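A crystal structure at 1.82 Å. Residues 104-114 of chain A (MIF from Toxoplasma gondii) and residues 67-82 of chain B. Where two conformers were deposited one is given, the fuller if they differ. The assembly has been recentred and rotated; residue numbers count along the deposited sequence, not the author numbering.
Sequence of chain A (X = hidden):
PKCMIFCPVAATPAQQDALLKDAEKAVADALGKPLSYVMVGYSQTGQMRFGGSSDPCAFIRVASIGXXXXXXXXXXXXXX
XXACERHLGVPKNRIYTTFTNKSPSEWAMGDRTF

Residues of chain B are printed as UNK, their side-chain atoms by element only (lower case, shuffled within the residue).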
# COMPACT_ATOMS: atom_id res chain seq x y z
N PRO A 104 14.29 11.23 6.02
CA PRO A 104 13.71 12.50 5.55
C PRO A 104 13.74 12.66 4.02
O PRO A 104 12.77 13.15 3.45
CB PRO A 104 14.59 13.56 6.22
CG PRO A 104 15.14 12.89 7.43
CD PRO A 104 15.36 11.46 7.01
N SER A 105 14.82 12.23 3.37
CA SER A 105 14.93 12.34 1.91
C SER A 105 13.91 11.47 1.15
O SER A 105 13.68 11.69 -0.04
CB SER A 105 16.34 11.99 1.44
OG SER A 105 16.60 10.62 1.69
N GLU A 106 13.32 10.49 1.83
CA GLU A 106 12.35 9.57 1.23
C GLU A 106 10.91 10.07 1.33
O GLU A 106 9.98 9.36 0.98
CB GLU A 106 12.42 8.18 1.89
CG GLU A 106 13.67 7.40 1.55
CD GLU A 106 13.87 6.17 2.43
OE1 GLU A 106 13.23 6.06 3.50
OE2 GLU A 106 14.70 5.32 2.04
N TRP A 107 10.72 11.29 1.83
CA TRP A 107 9.38 11.80 2.09
C TRP A 107 9.26 13.21 1.53
O TRP A 107 10.06 14.09 1.86
CB TRP A 107 9.11 11.79 3.59
CG TRP A 107 7.65 11.80 3.98
CD1 TRP A 107 6.68 12.69 3.58
CD2 TRP A 107 7.00 10.89 4.88
NE1 TRP A 107 5.47 12.37 4.16
CE2 TRP A 107 5.64 11.27 4.96
CE3 TRP A 107 7.43 9.77 5.61
CZ2 TRP A 107 4.71 10.58 5.76
CZ3 TRP A 107 6.51 9.09 6.40
CH2 TRP A 107 5.16 9.50 6.47
N ALA A 108 8.27 13.40 0.65
CA ALA A 108 8.01 14.70 0.04
C ALA A 108 6.61 15.22 0.37
O ALA A 108 5.67 14.44 0.51
CB ALA A 108 8.20 14.62 -1.47
N MET A 109 6.49 16.53 0.49
CA MET A 109 5.19 17.19 0.53
C MET A 109 5.19 18.19 -0.61
O MET A 109 6.05 19.07 -0.68
CB MET A 109 4.96 17.87 1.88
CG MET A 109 3.53 18.40 2.08
SD MET A 109 3.32 19.23 3.67
CE MET A 109 4.21 20.75 3.35
N GLY A 110 4.25 18.02 -1.54
CA GLY A 110 4.31 18.76 -2.80
C GLY A 110 5.64 18.54 -3.49
O GLY A 110 6.07 17.41 -3.72
N ASP A 111 6.31 19.65 -3.83
CA ASP A 111 7.54 19.58 -4.61
C ASP A 111 8.83 19.67 -3.79
O ASP A 111 9.89 19.99 -4.32
CB ASP A 111 7.52 20.64 -5.73
CG ASP A 111 7.46 22.07 -5.20
OD1 ASP A 111 7.53 22.99 -6.04
OD2 ASP A 111 7.36 22.28 -3.96
N ARG A 112 8.73 19.36 -2.49
CA ARG A 112 9.86 19.46 -1.57
C ARG A 112 10.00 18.19 -0.72
O ARG A 112 9.00 17.68 -0.21
CB ARG A 112 9.68 20.67 -0.64
CG ARG A 112 9.46 22.00 -1.37
CD ARG A 112 9.25 23.17 -0.40
NE ARG A 112 8.00 23.06 0.35
CZ ARG A 112 7.57 23.95 1.24
NH1 ARG A 112 8.27 25.05 1.49
NH2 ARG A 112 6.42 23.75 1.88
N THR A 113 11.22 17.68 -0.58
CA THR A 113 11.49 16.62 0.40
C THR A 113 11.77 17.20 1.78
O THR A 113 12.14 18.37 1.91
CB THR A 113 12.69 15.71 0.02
OG1 THR A 113 13.81 16.52 -0.34
CG2 THR A 113 12.34 14.75 -1.12
N PHE A 114 11.62 16.36 2.80
CA PHE A 114 11.90 16.76 4.18
C PHE A 114 13.39 16.74 4.49
O PHE A 114 14.23 16.29 3.70
CB PHE A 114 11.14 15.87 5.16
CG PHE A 114 9.70 16.23 5.30
CD1 PHE A 114 8.72 15.59 4.55
CD2 PHE A 114 9.30 17.23 6.19
CE1 PHE A 114 7.38 15.93 4.68
CE2 PHE A 114 7.97 17.58 6.32
CZ PHE A 114 7.00 16.92 5.57
OXT PHE A 114 13.80 17.20 5.56
N UNK B 67 18.17 4.16 -7.50
CA UNK B 67 17.73 5.42 -8.09
C UNK B 67 17.01 6.30 -7.09
O UNK B 67 16.64 7.42 -7.41
N UNK B 68 16.82 5.79 -5.87
CA UNK B 68 16.14 6.55 -4.83
C UNK B 68 17.16 7.45 -4.13
O UNK B 68 18.03 6.96 -3.41
c UNK B 68 15.39 5.62 -3.82
c UNK B 68 13.29 5.54 -5.36
c UNK B 68 14.35 4.75 -4.55
c UNK B 68 14.75 6.42 -2.66
N UNK B 69 17.09 8.76 -4.37
CA UNK B 69 18.05 9.71 -3.79
C UNK B 69 17.31 11.01 -3.50
O UNK B 69 16.28 11.27 -4.09
o UNK B 69 18.74 10.86 -5.83
c UNK B 69 19.89 8.80 -5.28
c UNK B 69 19.22 10.05 -4.74
N UNK B 70 17.87 11.86 -2.63
CA UNK B 70 17.20 13.12 -2.32
C UNK B 70 16.84 13.93 -3.58
O UNK B 70 15.70 14.39 -3.70
c UNK B 70 18.03 13.97 -1.34
o UNK B 70 17.23 15.01 -0.81
N UNK B 71 17.79 14.08 -4.51
CA UNK B 71 17.55 14.90 -5.71
C UNK B 71 16.51 14.27 -6.62
O UNK B 71 15.60 14.96 -7.10
o UNK B 71 19.90 15.57 -5.63
c UNK B 71 18.85 15.15 -6.48
N UNK B 72 16.64 12.97 -6.86
CA UNK B 72 15.73 12.27 -7.76
C UNK B 72 14.32 12.17 -7.18
O UNK B 72 13.33 12.33 -7.90
c UNK B 72 15.39 10.18 -9.14
o UNK B 72 17.59 11.10 -8.76
c UNK B 72 16.31 10.90 -8.16
N UNK B 73 14.23 11.92 -5.87
CA UNK B 73 12.93 11.88 -5.18
C UNK B 73 12.21 13.22 -5.29
O UNK B 73 11.00 13.27 -5.56
c UNK B 73 13.09 11.49 -3.71
c UNK B 73 13.74 10.12 -3.52
o UNK B 73 13.96 9.38 -4.48
n UNK B 73 14.06 9.80 -2.28
N UNK B 74 12.95 14.30 -5.09
CA UNK B 74 12.40 15.65 -5.21
C UNK B 74 11.87 15.93 -6.62
O UNK B 74 10.80 16.52 -6.77
c UNK B 74 13.44 16.69 -4.80
s UNK B 74 12.70 18.28 -4.44
N UNK B 75 12.63 15.52 -7.64
CA UNK B 75 12.20 15.66 -9.03
C UNK B 75 10.89 14.93 -9.31
O UNK B 75 9.97 15.50 -9.90
c UNK B 75 13.00 15.38 -11.43
c UNK B 75 14.28 15.63 -12.22
c UNK B 75 14.80 14.35 -12.81
c UNK B 75 13.30 15.16 -9.96
n UNK B 75 15.26 14.58 -14.26
N UNK B 76 10.82 13.67 -8.87
CA UNK B 76 9.62 12.84 -9.05
C UNK B 76 8.42 13.42 -8.30
O UNK B 76 7.32 13.51 -8.85
c UNK B 76 8.58 10.54 -8.67
c UNK B 76 11.48 9.36 -9.08
c UNK B 76 10.90 10.71 -9.59
c UNK B 76 9.88 11.35 -8.65
N UNK B 77 8.64 13.83 -7.05
CA UNK B 77 7.56 14.40 -6.25
C UNK B 77 7.01 15.70 -6.86
O UNK B 77 5.80 15.92 -6.87
c UNK B 77 8.02 14.64 -4.82
N UNK B 78 7.91 16.54 -7.37
CA UNK B 78 7.52 17.79 -8.03
C UNK B 78 6.61 17.51 -9.23
O UNK B 78 5.58 18.16 -9.41
c UNK B 78 8.75 18.56 -8.48
N UNK B 79 6.99 16.52 -10.02
CA UNK B 79 6.27 16.18 -11.23
C UNK B 79 4.94 15.49 -10.94
O UNK B 79 3.94 15.76 -11.60
c UNK B 79 7.14 15.31 -12.12
N UNK B 80 4.94 14.59 -9.95
CA UNK B 80 3.74 13.84 -9.58
C UNK B 80 2.70 14.70 -8.88
O UNK B 80 1.51 14.61 -9.19
c UNK B 80 5.24 10.37 -8.58
c UNK B 80 4.86 11.35 -10.85
c UNK B 80 4.11 12.62 -8.73
c UNK B 80 4.35 11.27 -9.42
N UNK B 81 3.15 15.52 -7.92
CA UNK B 81 2.27 16.45 -7.22
C UNK B 81 1.60 17.38 -8.22
O UNK B 81 0.38 17.60 -8.15
o UNK B 81 3.36 16.50 -5.06
c UNK B 81 3.06 17.27 -6.20
N UNK B 82 2.39 17.91 -9.15
CA UNK B 82 1.90 18.87 -10.16
C UNK B 82 0.85 18.22 -11.07
O UNK B 82 -0.16 18.85 -11.40
c UNK B 82 3.06 19.43 -10.98
O HOH W 1 4.62 15.13 -2.94

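Position 67 has no side-chain atoms, so it is Gly B67; its backbone angles would jam a CB against the preceding carbonyl, which calls for glycine. Position 68 carries four carbons, forked at the first, with one arm two carbons long: Ile B68, whose CG2 lies 4.5 Å from Glu A106 CG. At 69, one carbon bears an oxygen and a carbon. This is Thr B69, the N-cap, placed to satisfy a free amide of the first helical turn.

Position 70 has one carbon and one oxygen, and its CB lies 3.8 Å from Ser A105 CB. It is Ser B70, small enough for the two backbones to come close; its OG is 3.8 Å from Thr A113 OG1. Position 71, again a carbon and an oxygen, is Ser B71, pointing away from chain A. Position 72 bears an oxygen and a carbon on one carbon: Thr B72, whose N donates to Thr B69 OG1 (3.2 Å), the capping bond.

Position 73 has two carbons, the second carrying an oxygen and a nitrogen, hence Asn B73. Its ND2 donates to Ser A105 O at 3.0 Å and 174°; an amide suits a bare carbonyl because it brings a donor without charge. Position 74, one carbon and one sulfur, is Cys B74, with SG 3.3 Å from Asp A111 O and its CB 4.3 Å from Thr A113 CG2.

Position 75, four carbons in a row ending in nitrogen, is Lys B75, exposed and directed away. Position 76, four carbons forked at the first, is Ile B76, buried but without contact to this stretch. At 77 a single carbon, CB, lies 3.4 Å from Ala A108 CB: Ala B77. At 78 the single carbon, CB, is 3.7 Å from Asp A111 CB: Ala B78. At 79 a single carbon faces away: Ala B79.

Position 80, four carbons forked at the second, is Leu B80, buried away from these contacts. Position 81, one carbon and one oxygen, is Ser B81: OG lies 3.2 Å from Gly A110 O, and water 1 lies 2.8 Å from Ser B81 OG and donates to Gly A110 O at 2.8 Å. Position 82, a single carbon, is Ala B82, beyond reach.

The helix thus packs against the chain A hairpin, whose type II' turn runs from Met A109 to Arg A112. Small side chains permit close approach, burying 487 Å², while the Asn B73 bond and the water near Ser B81 tie polar groups together.

Chain B (67-82) GITSSTNCKIAAALSA
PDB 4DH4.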